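Local coordinates for protein 3'-5' exonuclease crn-4 (Caenorhabditis elegans, PDB 3CG7) that degrades RNA and DNA as a metal-dependent 3'-5' exonuclease, preferring single-stranded RNA, and takes part in DNA breakdown during apoptosis, at residues A33-P38 with S237-A242; A130-K135 with K303-Y308; V214-T219 with L252-I257; L218-S223 with S283-P288; Q227-N232 with G243-R248. All coordinates share one frame; numbering follows the deposited sequence.

In the fold
Contact 1 starts nearest the N terminus: the loop 33-38, which follows strand 20-28, meets the start of helix 239-249. Before that loop closes, helix 124-136 opens contact 2, which is completed at the C terminus by 303-308, so contacts 1 and 2 cross, touching through P38. Contact 3 pairs strand 216-219 with the edge strand 253-256. From the same strand, sharing L218 and T219, contact 4 reaches on to 283-288 beside the zinc. Contact 5 folds the loop 227-232 back on helix 239-249, nested inside contacts 3 and 4. All three nest within contact 2 and cross contact 1. Contacts 1 and 2 tie C-terminal parts to the exonuclease core; the others join later elements together.

Contact 1. Residues A33-P38 with S237-A242; sequences ANQDYP and SSFMDA
Q35 reaches across to the first turn of helix 239-249 and touches it from CB to the amide oxygen. Q35 CB lies against the methyl of A242, CB to CB 3.7 Å, and Q35 CG passes 4.0 Å from S238 O. A bend at chi2 (74°) then swings the amide up to F239, where Q35 OE1 arrives at the ring edge, 3.3 Å from F239 CD2. Lying near the ring plane, the oxygen meets C-H groups rather than the pi cloud; amide and ring planes are 85° apart. With an alanine at Q35, the F239 edge would probably lose its oxygen neighbour and a gap open beside S238 O. The loop 33-38 follows strand 20-28, which carries the metal ligands D25 and E27 of this RNase T-like exonuclease fold; the F239 side chain lies about 12 Å from that of E27. Behind the first shell, a helix cap and an Asx turn set the two backbones. S238 is the N-cap: its OG receives a long, weak bond from D241 N and donates to D241 OD2 at 3.0 Å, from above the carboxylate plane. In the loop N34 OD1 accepts from D36 N at 3.1 Å. Further out, D36 forms a salt bridge with R236 and accepts from the backbone N atoms of H300 and F301, while A33 packs on K76 of the second subunit.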
# COMPACT_ATOMS: atom_id res chain seq x y z
N ALA A 33 8.63 -4.01 -7.60
CA ALA A 33 8.27 -4.98 -8.65
C ALA A 33 6.99 -4.65 -9.42
O ALA A 33 6.59 -5.39 -10.33
CB ALA A 33 8.19 -6.38 -8.05
N ASN A 34 6.35 -3.53 -9.06
CA ASN A 34 5.13 -3.10 -9.72
C ASN A 34 5.18 -1.63 -10.13
O ASN A 34 5.27 -0.73 -9.29
CB ASN A 34 3.90 -3.35 -8.85
CG ASN A 34 2.62 -2.92 -9.53
OD1 ASN A 34 2.45 -3.08 -10.74
ND2 ASN A 34 1.70 -2.35 -8.75
N GLN A 35 5.07 -1.41 -11.42
CA GLN A 35 5.16 -0.08 -11.97
C GLN A 35 3.79 0.56 -12.20
O GLN A 35 3.70 1.75 -12.51
CB GLN A 35 5.97 -0.13 -13.26
CG GLN A 35 6.82 1.08 -13.50
CD GLN A 35 8.04 1.16 -12.61
OE1 GLN A 35 8.50 2.25 -12.30
NE2 GLN A 35 8.58 0.00 -12.22
N ASP A 36 2.72 -0.23 -12.05
CA ASP A 36 1.35 0.29 -12.15
C ASP A 36 0.94 0.71 -10.74
O ASP A 36 0.14 0.05 -10.07
CB ASP A 36 0.40 -0.77 -12.73
CG ASP A 36 -1.00 -0.21 -13.04
OD1 ASP A 36 -1.27 0.98 -12.78
OD2 ASP A 36 -1.85 -0.99 -13.54
N TYR A 37 1.53 1.82 -10.31
CA TYR A 37 1.49 2.22 -8.92
C TYR A 37 1.17 3.70 -8.80
O TYR A 37 1.77 4.53 -9.48
CB TYR A 37 2.83 1.90 -8.25
CG TYR A 37 2.76 1.95 -6.74
CD1 TYR A 37 2.49 0.78 -6.00
CD2 TYR A 37 2.96 3.14 -6.04
CE1 TYR A 37 2.42 0.82 -4.62
CE2 TYR A 37 2.89 3.18 -4.65
CZ TYR A 37 2.62 2.02 -3.94
OH TYR A 37 2.56 2.06 -2.56
N PRO A 38 0.21 4.05 -7.92
CA PRO A 38 -0.15 5.44 -7.75
C PRO A 38 0.82 6.14 -6.80
O PRO A 38 0.50 6.36 -5.63
CB PRO A 38 -1.54 5.36 -7.14
CG PRO A 38 -1.56 4.09 -6.40
CD PRO A 38 -0.55 3.17 -7.02
N SER A 237 6.40 -4.52 -15.12
CA SER A 237 7.69 -4.85 -14.51
C SER A 237 8.89 -4.18 -15.20
O SER A 237 10.04 -4.57 -14.98
CB SER A 237 7.88 -6.36 -14.39
OG SER A 237 7.67 -7.00 -15.62
N SER A 238 8.61 -3.16 -16.00
CA SER A 238 9.64 -2.45 -16.76
C SER A 238 9.50 -0.93 -16.61
O SER A 238 8.43 -0.38 -16.89
CB SER A 238 9.58 -2.85 -18.23
OG SER A 238 10.43 -2.03 -19.02
N PHE A 239 10.58 -0.28 -16.17
CA PHE A 239 10.58 1.16 -15.95
C PHE A 239 10.38 1.95 -17.25
O PHE A 239 9.60 2.91 -17.28
CB PHE A 239 11.86 1.61 -15.24
CG PHE A 239 11.89 3.08 -14.92
CD1 PHE A 239 12.69 3.96 -15.66
CD2 PHE A 239 11.10 3.60 -13.88
CE1 PHE A 239 12.71 5.33 -15.37
CE2 PHE A 239 11.11 4.96 -13.58
CZ PHE A 239 11.91 5.83 -14.33
N MET A 240 11.08 1.54 -18.31
CA MET A 240 10.97 2.19 -19.63
C MET A 240 9.56 2.10 -20.21
O MET A 240 8.98 3.11 -20.61
CB MET A 240 11.99 1.62 -20.62
CG MET A 240 13.46 1.76 -20.19
SD MET A 240 14.15 3.44 -20.31
CE MET A 240 14.38 3.60 -22.09
N ASP A 241 9.01 0.88 -20.25
CA ASP A 241 7.69 0.63 -20.84
C ASP A 241 6.56 1.29 -20.06
O ASP A 241 5.59 1.77 -20.66
CB ASP A 241 7.44 -0.87 -21.00
CG ASP A 241 8.44 -1.54 -21.95
OD1 ASP A 241 8.71 -0.98 -23.03
OD2 ASP A 241 8.96 -2.63 -21.60
N ALA A 242 6.68 1.33 -18.74
CA ALA A 242 5.71 2.05 -17.92
C ALA A 242 5.77 3.56 -18.16
O ALA A 242 4.73 4.23 -18.13
CB ALA A 242 5.92 1.73 -16.47

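Contact 2. Residues A130-K135 with K303-Y308; sequences AQYQMK and KIAGYY
K135 and Y307 lie antiparallel, the lysine stem beside the tyrosine hydroxyl. K135 CB starts 3.4 Å from Y307 OH, and CG comes as near, 3.3 Å from the same oxygen and also close to Y307 CZ. K135 CD lies above one face of that ring, out toward the rim, and also meets the carbonyl of A305, CD to A305 O being 3.2 Å. Bends at chi2, chi3 and chi4 carry the chain on past that carbonyl, and NZ finishes 4.1 Å from G306 O. One turn earlier Y132 leaves the same helix 124-136 with CG anti to the backbone N (chi1 -172°), which sends its ring across to the last turn of helix 300-305. There Y132 CE1 packs on the A305 methyl, 3.6 Å from A305 CB, and Y132 CD1 lies near the plane of the Y307 ring, at its edge. I304 CD1 sits at the edge of the Y132 ring, whose hydroxyl bonds to F301 O. Helix 300-305 ends here in a Schellman motif, G306 taking positive phi and turning the chain so that Y307 comes back to K135. With a serine instead of K135, the Y307 ring would probably lose most of its methylene neighbours here. The meetings are van der Waals, carbon on carbon or oxygen, and the carbonyls ending helix 300-305 may weakly favour the ammonium charge.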
# COMPACT_ATOMS: atom_id res chain seq x y z
N ALA A 130 5.10 15.16 -9.71
CA ALA A 130 4.32 16.34 -9.33
C ALA A 130 3.00 16.39 -10.07
O ALA A 130 1.95 16.61 -9.47
CB ALA A 130 5.12 17.62 -9.55
N GLN A 131 3.05 16.15 -11.38
CA GLN A 131 1.84 16.15 -12.18
C GLN A 131 0.81 15.16 -11.63
O GLN A 131 -0.36 15.50 -11.44
CB GLN A 131 2.15 15.83 -13.64
CG GLN A 131 1.01 16.20 -14.56
CD GLN A 131 1.34 16.09 -16.03
OE1 GLN A 131 2.48 15.84 -16.44
NE2 GLN A 131 0.32 16.27 -16.85
N TYR A 132 1.27 13.94 -11.36
CA TYR A 132 0.39 12.90 -10.85
C TYR A 132 -0.15 13.22 -9.45
O TYR A 132 -1.36 13.16 -9.21
CB TYR A 132 1.09 11.54 -10.88
CG TYR A 132 0.15 10.41 -10.55
CD1 TYR A 132 -0.73 9.91 -11.51
CD2 TYR A 132 0.13 9.86 -9.26
CE1 TYR A 132 -1.60 8.88 -11.21
CE2 TYR A 132 -0.74 8.82 -8.95
CZ TYR A 132 -1.60 8.34 -9.93
OH TYR A 132 -2.47 7.33 -9.63
N GLN A 133 0.75 13.58 -8.53
CA GLN A 133 0.35 13.92 -7.17
C GLN A 133 -0.69 15.04 -7.20
O GLN A 133 -1.64 15.03 -6.42
CB GLN A 133 1.56 14.32 -6.32
CG GLN A 133 1.23 14.76 -4.90
CD GLN A 133 0.64 13.65 -4.05
OE1 GLN A 133 1.32 12.67 -3.71
NE2 GLN A 133 -0.62 13.80 -3.67
N MET A 134 -0.52 15.98 -8.12
CA MET A 134 -1.41 17.13 -8.20
C MET A 134 -2.77 16.83 -8.79
O MET A 134 -3.73 17.56 -8.52
CB MET A 134 -0.73 18.29 -8.90
CG MET A 134 0.17 19.05 -7.97
SD MET A 134 1.26 20.19 -8.82
CE MET A 134 1.69 21.26 -7.46
N LYS A 135 -2.88 15.77 -9.58
CA LYS A 135 -4.19 15.30 -10.01
C LYS A 135 -4.92 14.69 -8.81
O LYS A 135 -6.12 14.92 -8.64
CB LYS A 135 -4.11 14.31 -11.18
CG LYS A 135 -5.33 14.38 -12.11
CD LYS A 135 -6.56 13.71 -11.52
CE LYS A 135 -7.85 14.45 -11.83
NZ LYS A 135 -8.20 14.37 -13.28
N LYS A 303 -6.86 4.66 -13.18
CA LYS A 303 -8.19 4.55 -12.59
C LYS A 303 -8.35 5.25 -11.22
O LYS A 303 -9.25 6.06 -11.09
CB LYS A 303 -8.72 3.11 -12.57
CG LYS A 303 -10.16 3.04 -13.10
CD LYS A 303 -10.76 1.65 -12.98
CE LYS A 303 -11.56 1.50 -11.67
NZ LYS A 303 -12.26 0.20 -11.63
N ILE A 304 -7.49 4.96 -10.23
CA ILE A 304 -7.63 5.63 -8.91
C ILE A 304 -7.44 7.14 -8.96
O ILE A 304 -8.02 7.87 -8.15
CB ILE A 304 -6.72 5.09 -7.75
CG1 ILE A 304 -5.55 4.28 -8.28
CG2 ILE A 304 -7.51 4.34 -6.69
CD1 ILE A 304 -4.39 5.12 -8.55
N ALA A 305 -6.63 7.61 -9.90
CA ALA A 305 -6.42 9.04 -10.06
C ALA A 305 -7.64 9.72 -10.67
O ALA A 305 -7.84 10.92 -10.50
CB ALA A 305 -5.17 9.31 -10.88
N GLY A 306 -8.46 8.93 -11.38
CA GLY A 306 -9.68 9.43 -12.00
C GLY A 306 -9.50 9.96 -13.41
O GLY A 306 -10.21 10.88 -13.83
N TYR A 307 -8.55 9.40 -14.15
CA TYR A 307 -8.34 9.76 -15.55
C TYR A 307 -9.35 9.05 -16.46
O TYR A 307 -9.59 9.48 -17.58
CB TYR A 307 -6.91 9.45 -16.00
CG TYR A 307 -5.87 10.42 -15.50
CD1 TYR A 307 -4.86 10.01 -14.62
CD2 TYR A 307 -5.89 11.76 -15.90
CE1 TYR A 307 -3.90 10.89 -14.15
CE2 TYR A 307 -4.93 12.66 -15.43
CZ TYR A 307 -3.93 12.21 -14.57
OH TYR A 307 -2.98 13.08 -14.10
N TYR A 308 -9.90 7.95 -15.96
CA TYR A 308 -11.09 7.31 -16.52
C TYR A 308 -11.82 6.48 -15.47
O TYR A 308 -11.65 6.69 -14.26
CB TYR A 308 -10.75 6.47 -17.76
CG TYR A 308 -10.06 5.14 -17.54
CD1 TYR A 308 -8.78 5.07 -16.99
CD2 TYR A 308 -10.66 3.95 -17.95
CE1 TYR A 308 -8.13 3.84 -16.81
CE2 TYR A 308 -10.03 2.72 -17.78
CZ TYR A 308 -8.76 2.67 -17.22
OH TYR A 308 -8.12 1.44 -17.06
OXT TYR A 308 -12.61 5.58 -15.80

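Contact 3. Residues V214-T219 with L252-I257; sequences VNELLT and LVVTTI
Strands 216-219 and 253-256 form the antiparallel outer pair of the central mixed sheet, and 253-256 is its edge strand within this chain. Five backbone bonds join them. L217 and T255 make a hydrogen-bonded pair, L217 N to T255 O at 2.8 Å and T255 N to L217 O at 2.6 Å; T219 and V253 also bond in both directions, with T219 N to V253 O at 2.7 Å. Beyond the strand end, I257 N reaches N215 O at 3.0 Å. Between these lie the non-hydrogen-bonded pairs E216-T256 and L218-V254. The side chains of L217, T219, V253 and T255 share one face. There T219 and V253 project together, T219 CG2 being 3.5 Å from V253 CG1, and L217 CD1 bears on I257 CG2 at 3.8 Å. On the other face V254 splits its methyls: CG1, anti to the backbone N (chi1 172°), lies against the carboxylate end of E216, while CG2 meets L218 CD2 at 3.7 Å. E216 OE1 accepts from N150 ND2, which helps to hold the acid beside the valine. Next door, strand 147-150 continues the sheet through a classic beta bulge, N215 and E216 both facing Y148. W127 of helix 124-136 packs on L218 and V254, and T219 touches the zinc ligand C270 on the opposite face.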
# COMPACT_ATOMS: atom_id res chain seq x y z
N VAL A 214 16.74 26.56 -18.39
CA VAL A 214 15.59 25.74 -18.66
C VAL A 214 15.81 24.95 -19.96
O VAL A 214 16.08 25.54 -21.02
CB VAL A 214 14.30 26.58 -18.71
CG1 VAL A 214 13.15 25.81 -19.38
CG2 VAL A 214 13.90 27.03 -17.31
N ASN A 215 15.73 23.63 -19.87
CA ASN A 215 15.85 22.77 -21.04
C ASN A 215 14.59 21.92 -21.30
O ASN A 215 14.45 21.31 -22.36
CB ASN A 215 17.11 21.89 -20.95
CG ASN A 215 17.19 21.11 -19.65
OD1 ASN A 215 16.29 21.18 -18.81
ND2 ASN A 215 18.28 20.37 -19.47
N GLU A 216 13.68 21.89 -20.33
CA GLU A 216 12.46 21.10 -20.47
C GLU A 216 11.18 21.88 -20.15
O GLU A 216 11.10 22.63 -19.18
CB GLU A 216 12.56 19.78 -19.70
CG GLU A 216 13.38 18.72 -20.46
CD GLU A 216 13.59 17.41 -19.70
OE1 GLU A 216 12.87 17.14 -18.71
OE2 GLU A 216 14.49 16.63 -20.10
N LEU A 217 10.19 21.72 -21.02
CA LEU A 217 8.92 22.40 -20.89
C LEU A 217 7.78 21.39 -20.94
O LEU A 217 7.82 20.42 -21.72
CB LEU A 217 8.74 23.44 -22.00
CG LEU A 217 9.82 24.52 -22.16
CD1 LEU A 217 10.08 24.80 -23.63
CD2 LEU A 217 9.47 25.81 -21.41
N LEU A 218 6.76 21.62 -20.12
CA LEU A 218 5.60 20.75 -20.10
C LEU A 218 4.49 21.34 -20.94
O LEU A 218 4.04 22.46 -20.69
CB LEU A 218 5.14 20.46 -18.68
CG LEU A 218 6.16 19.74 -17.80
CD1 LEU A 218 5.62 19.57 -16.40
CD2 LEU A 218 6.54 18.40 -18.40
N THR A 219 4.07 20.58 -21.93
CA THR A 219 3.12 21.06 -22.92
C THR A 219 1.89 20.14 -22.97
O THR A 219 1.97 18.97 -22.59
CB THR A 219 3.81 21.20 -24.29
OG1 THR A 219 3.05 22.09 -25.12
CG2 THR A 219 3.95 19.86 -25.00
N LEU A 252 0.01 16.54 -19.52
CA LEU A 252 1.17 17.33 -19.98
C LEU A 252 2.35 16.46 -20.35
O LEU A 252 2.66 15.48 -19.68
CB LEU A 252 1.58 18.38 -18.95
CG LEU A 252 0.48 19.33 -18.48
CD1 LEU A 252 1.02 20.31 -17.43
CD2 LEU A 252 -0.19 20.09 -19.64
N VAL A 253 3.03 16.86 -21.41
CA VAL A 253 4.11 16.08 -21.98
C VAL A 253 5.40 16.92 -22.00
O VAL A 253 5.34 18.15 -22.10
CB VAL A 253 3.68 15.55 -23.40
CG1 VAL A 253 4.27 16.39 -24.53
CG2 VAL A 253 4.04 14.09 -23.56
N VAL A 254 6.55 16.26 -21.86
CA VAL A 254 7.85 16.93 -21.85
C VAL A 254 8.28 17.32 -23.25
O VAL A 254 8.31 16.50 -24.16
CB VAL A 254 8.97 16.04 -21.24
CG1 VAL A 254 10.35 16.69 -21.42
CG2 VAL A 254 8.72 15.80 -19.77
N THR A 255 8.64 18.59 -23.41
CA THR A 255 9.24 19.06 -24.65
C THR A 255 10.59 19.77 -24.39
O THR A 255 10.70 20.61 -23.49
CB THR A 255 8.23 19.90 -25.48
OG1 THR A 255 8.67 19.95 -26.84
CG2 THR A 255 8.08 21.32 -24.93
N THR A 256 11.60 19.37 -25.15
CA THR A 256 12.96 19.89 -25.02
C THR A 256 13.15 21.20 -25.77
O THR A 256 12.55 21.42 -26.82
CB THR A 256 13.98 18.84 -25.53
OG1 THR A 256 13.96 17.69 -24.67
CG2 THR A 256 15.41 19.40 -25.57
N ILE A 257 13.98 22.07 -25.21
CA ILE A 257 14.36 23.33 -25.85
C ILE A 257 15.88 23.55 -25.77
O ILE A 257 16.49 23.32 -24.72
CB ILE A 257 13.55 24.54 -25.29
CG1 ILE A 257 13.74 25.78 -26.17
CG2 ILE A 257 13.90 24.83 -23.83
CD1 ILE A 257 12.65 26.83 -26.05

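Contact 4. Residues L218-S223 with S283-P288; sequences LTCCAS and SHQQTP. With ZN (zinc ion), chain C.
The backbones of C220 and Q285 come within 6.4 Å, CA to CA, where the chain leaving strand 216-219 runs beside an irregular loop. They meet beside a four-cysteine zinc site: C220 SG binds the zinc ion at 2.4 Å, and C270, C273 and C280 complete the set. With chi1 at 60°, C220 SG stands between its own backbone N and carbonyl carbon, directed at the metal, while its carbonyl faces Q285. A single water bridges that gap, donating to C220 O at 2.6 Å and accepting from Q285 N at 2.8 Å, so the backbone of a zinc ligand is tied to the loop 283-288. The Q285 stem, CB and CG, lies alongside C220. The Q286 chain runs out extended beyond CG and delivers the amide to the backbone of A222, which it grips twice: A222 N donates to Q286 OE1 at 2.9 Å, and Q286 NE2 donates to A222 O. The two bonds fix the rotation of the amide and satisfy both polar groups of A222, much as a neighbouring strand would. R225 NE is a second donor to Q286 OE1. C221 packs its sulfur against the amide carbon, C221 SG to Q286 CD 3.6 Å. The bond from Q286 NE2 to A222 O is 2.6 Å and nearly straight (166°), with the acceptor lying in the plane of the glutamine amide.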
# COMPACT_ATOMS: atom_id res chain seq x y z
N LEU A 218 6.76 21.62 -20.12
CA LEU A 218 5.60 20.75 -20.10
C LEU A 218 4.49 21.34 -20.94
O LEU A 218 4.04 22.46 -20.69
CB LEU A 218 5.14 20.46 -18.68
CG LEU A 218 6.16 19.74 -17.80
CD1 LEU A 218 5.62 19.57 -16.40
CD2 LEU A 218 6.54 18.40 -18.40
N THR A 219 4.07 20.58 -21.93
CA THR A 219 3.12 21.06 -22.92
C THR A 219 1.89 20.14 -22.97
O THR A 219 1.97 18.97 -22.59
CB THR A 219 3.81 21.20 -24.29
OG1 THR A 219 3.05 22.09 -25.12
CG2 THR A 219 3.95 19.86 -25.00
N CYS A 220 0.77 20.67 -23.44
CA CYS A 220 -0.49 19.93 -23.44
C CYS A 220 -0.64 18.97 -24.63
O CYS A 220 -1.55 18.14 -24.65
CB CYS A 220 -1.67 20.89 -23.41
SG CYS A 220 -1.70 22.00 -24.84
N CYS A 221 0.25 19.08 -25.61
CA CYS A 221 0.06 18.34 -26.85
C CYS A 221 1.34 17.93 -27.55
O CYS A 221 2.32 18.67 -27.57
CB CYS A 221 -0.81 19.16 -27.79
SG CYS A 221 -1.57 18.20 -29.09
N ALA A 222 1.33 16.73 -28.13
CA ALA A 222 2.44 16.25 -28.94
C ALA A 222 1.91 15.37 -30.07
O ALA A 222 0.98 14.58 -29.87
CB ALA A 222 3.44 15.48 -28.09
N SER A 223 2.50 15.51 -31.25
CA SER A 223 2.08 14.76 -32.43
C SER A 223 2.26 13.24 -32.26
O SER A 223 1.48 12.46 -32.82
CB SER A 223 2.83 15.24 -33.68
OG SER A 223 4.22 15.00 -33.56
N SER A 283 -7.59 20.20 -18.78
CA SER A 283 -8.23 19.09 -19.46
C SER A 283 -7.28 18.40 -20.44
O SER A 283 -6.73 19.05 -21.33
CB SER A 283 -9.47 19.61 -20.19
OG SER A 283 -10.37 18.56 -20.50
N HIS A 284 -7.10 17.09 -20.29
CA HIS A 284 -6.28 16.31 -21.22
C HIS A 284 -6.74 16.55 -22.66
O HIS A 284 -7.94 16.49 -22.95
CB HIS A 284 -6.34 14.81 -20.87
CG HIS A 284 -5.16 14.02 -21.36
ND1 HIS A 284 -4.52 13.08 -20.58
CD2 HIS A 284 -4.50 14.02 -22.54
CE1 HIS A 284 -3.53 12.53 -21.26
NE2 HIS A 284 -3.50 13.09 -22.46
N GLN A 285 -5.79 16.83 -23.56
CA GLN A 285 -6.11 17.15 -24.95
C GLN A 285 -5.90 15.96 -25.88
O GLN A 285 -6.24 16.02 -27.07
CB GLN A 285 -5.28 18.35 -25.43
CG GLN A 285 -5.47 19.65 -24.64
CD GLN A 285 -6.86 20.26 -24.80
OE1 GLN A 285 -7.52 20.58 -23.81
NE2 GLN A 285 -7.30 20.42 -26.04
N GLN A 286 -5.32 14.89 -25.35
CA GLN A 286 -5.05 13.68 -26.12
C GLN A 286 -5.34 12.41 -25.30
O GLN A 286 -4.50 11.51 -25.20
CB GLN A 286 -3.60 13.68 -26.63
CG GLN A 286 -3.26 14.83 -27.57
CD GLN A 286 -1.81 14.82 -28.02
OE1 GLN A 286 -0.90 15.14 -27.25
NE2 GLN A 286 -1.59 14.47 -29.27
N THR A 287 -6.54 12.35 -24.73
CA THR A 287 -6.98 11.23 -23.90
C THR A 287 -6.83 9.90 -24.65
O THR A 287 -7.42 9.72 -25.71
CB THR A 287 -8.45 11.42 -23.45
OG1 THR A 287 -8.61 12.71 -22.85
CG2 THR A 287 -8.88 10.34 -22.46
N PRO A 288 -6.05 8.96 -24.09
CA PRO A 288 -5.75 7.74 -24.84
C PRO A 288 -6.84 6.69 -24.67
O PRO A 288 -6.64 5.68 -23.96
CB PRO A 288 -4.42 7.28 -24.23
CG PRO A 288 -4.44 7.80 -22.83
CD PRO A 288 -5.43 8.94 -22.75
ZN ZN C . -1.37 24.13 -23.80
O HOH W 1 -3.25 17.64 -22.76

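Contact 5. Residues Q227-N232 with G243-R248; sequences QPLVYN and GKIFER
An extended loop, 227-232, runs past helix 239-249, and the two backbones come nearest at L229 and I245, 7.8 Å between CA atoms. That spacing leaves room for a layer of side chains, supplied from both sides. L229 points into the helix surface with CG anti to its backbone N (chi1 175°), and its two methyls divide the work: CD2 meets I245 CG2 at 3.9 Å, while CD1 lies 4.0 Å from K244 CB. Both helix side chains cross the leucine at about a right angle. The loop is the connection that leads from strand 216-219 back into helix 239-249, and it lies at the surface, away from the metal sites. One turn on, R248 comes up from the helix with a bend at chi2 and lays its guanidinium flat against L229, whose CB sits 4.1 Å from R248 CZ, over the centre of one face. At the edge of the same group R248 NH1 donates to Q227 O at 3.2 Å; the acceptor lies in the guanidinium plane, while the donor sits well above the carbonyl plane. On the far side of the helix F246 stacks on F301, while E247, on a flank, forms a salt bridge with R123.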
# COMPACT_ATOMS: atom_id res chain seq x y z
N GLN A 227 -0.84 8.59 -32.55
CA GLN A 227 -0.78 7.18 -32.90
C GLN A 227 -0.78 6.31 -31.63
O GLN A 227 0.16 6.38 -30.84
CB GLN A 227 0.47 6.92 -33.74
CG GLN A 227 0.58 5.51 -34.31
CD GLN A 227 2.01 5.15 -34.68
OE1 GLN A 227 2.53 4.11 -34.26
NE2 GLN A 227 2.66 6.00 -35.48
N PRO A 228 -1.85 5.51 -31.44
CA PRO A 228 -1.99 4.63 -30.27
C PRO A 228 -0.73 3.82 -29.97
O PRO A 228 -0.05 3.35 -30.90
CB PRO A 228 -3.15 3.71 -30.66
CG PRO A 228 -3.99 4.55 -31.56
CD PRO A 228 -3.00 5.38 -32.36
N LEU A 229 -0.43 3.65 -28.69
CA LEU A 229 0.80 3.03 -28.23
C LEU A 229 0.84 1.54 -28.56
O LEU A 229 -0.17 0.84 -28.42
CB LEU A 229 0.96 3.24 -26.72
CG LEU A 229 2.12 2.58 -25.97
CD1 LEU A 229 3.47 3.22 -26.31
CD2 LEU A 229 1.86 2.64 -24.48
N VAL A 230 2.00 1.06 -29.00
CA VAL A 230 2.20 -0.37 -29.18
C VAL A 230 2.27 -1.01 -27.79
O VAL A 230 3.31 -0.97 -27.12
CB VAL A 230 3.46 -0.70 -30.04
CG1 VAL A 230 3.67 -2.21 -30.14
CG2 VAL A 230 3.32 -0.10 -31.44
N TYR A 231 1.14 -1.56 -27.38
CA TYR A 231 0.95 -2.10 -26.03
C TYR A 231 1.84 -3.29 -25.74
O TYR A 231 1.83 -4.30 -26.46
CB TYR A 231 -0.53 -2.48 -25.82
CG TYR A 231 -0.95 -2.64 -24.37
CD1 TYR A 231 -0.56 -1.71 -23.40
CD2 TYR A 231 -1.77 -3.70 -23.98
CE1 TYR A 231 -0.96 -1.84 -22.07
CE2 TYR A 231 -2.18 -3.85 -22.65
CZ TYR A 231 -1.77 -2.91 -21.70
OH TYR A 231 -2.17 -3.04 -20.39
N ASN A 232 2.63 -3.15 -24.68
CA ASN A 232 3.42 -4.23 -24.13
C ASN A 232 2.69 -4.79 -22.90
O ASN A 232 2.45 -4.07 -21.93
CB ASN A 232 4.80 -3.68 -23.75
CG ASN A 232 5.75 -4.75 -23.22
OD1 ASN A 232 5.38 -5.92 -23.06
ND2 ASN A 232 6.98 -4.34 -22.95
N GLY A 243 6.97 4.08 -18.39
CA GLY A 243 7.14 5.47 -18.79
C GLY A 243 6.33 5.80 -20.02
O GLY A 243 5.67 6.83 -20.09
N LYS A 244 6.35 4.88 -20.99
CA LYS A 244 5.60 5.05 -22.23
C LYS A 244 4.11 5.22 -21.97
O LYS A 244 3.46 6.06 -22.60
CB LYS A 244 5.85 3.89 -23.21
CG LYS A 244 7.30 3.73 -23.66
CD LYS A 244 7.81 4.96 -24.42
CE LYS A 244 9.15 4.70 -25.13
NZ LYS A 244 8.99 3.76 -26.28
N ILE A 245 3.57 4.46 -21.02
CA ILE A 245 2.15 4.59 -20.71
C ILE A 245 1.85 5.82 -19.83
O ILE A 245 0.80 6.45 -19.99
CB ILE A 245 1.48 3.25 -20.19
CG1 ILE A 245 1.24 3.28 -18.69
CG2 ILE A 245 2.23 1.97 -20.64
CD1 ILE A 245 -0.16 2.94 -18.39
N PHE A 246 2.78 6.19 -18.94
CA PHE A 246 2.65 7.43 -18.17
C PHE A 246 2.58 8.64 -19.11
O PHE A 246 1.78 9.56 -18.91
CB PHE A 246 3.80 7.59 -17.17
CG PHE A 246 3.51 7.03 -15.80
CD1 PHE A 246 2.80 7.78 -14.85
CD2 PHE A 246 3.95 5.75 -15.44
CE1 PHE A 246 2.54 7.28 -13.58
CE2 PHE A 246 3.69 5.23 -14.17
CZ PHE A 246 2.98 5.99 -13.23
N GLU A 247 3.42 8.60 -20.15
CA GLU A 247 3.43 9.62 -21.20
C GLU A 247 2.07 9.81 -21.86
O GLU A 247 1.73 10.93 -22.25
CB GLU A 247 4.47 9.28 -22.27
CG GLU A 247 5.90 9.54 -21.86
CD GLU A 247 6.93 8.92 -22.80
OE1 GLU A 247 6.53 8.21 -23.76
OE2 GLU A 247 8.14 9.14 -22.55
N ARG A 248 1.29 8.74 -21.98
CA ARG A 248 -0.04 8.83 -22.59
C ARG A 248 -1.11 9.21 -21.59
O ARG A 248 -2.00 10.00 -21.91
CB ARG A 248 -0.42 7.54 -23.34
CG ARG A 248 0.64 7.04 -24.33
CD ARG A 248 1.19 8.16 -25.21
NE ARG A 248 2.08 7.62 -26.24
CZ ARG A 248 1.68 7.25 -27.45
NH1 ARG A 248 0.40 7.39 -27.82
NH2 ARG A 248 2.56 6.75 -28.31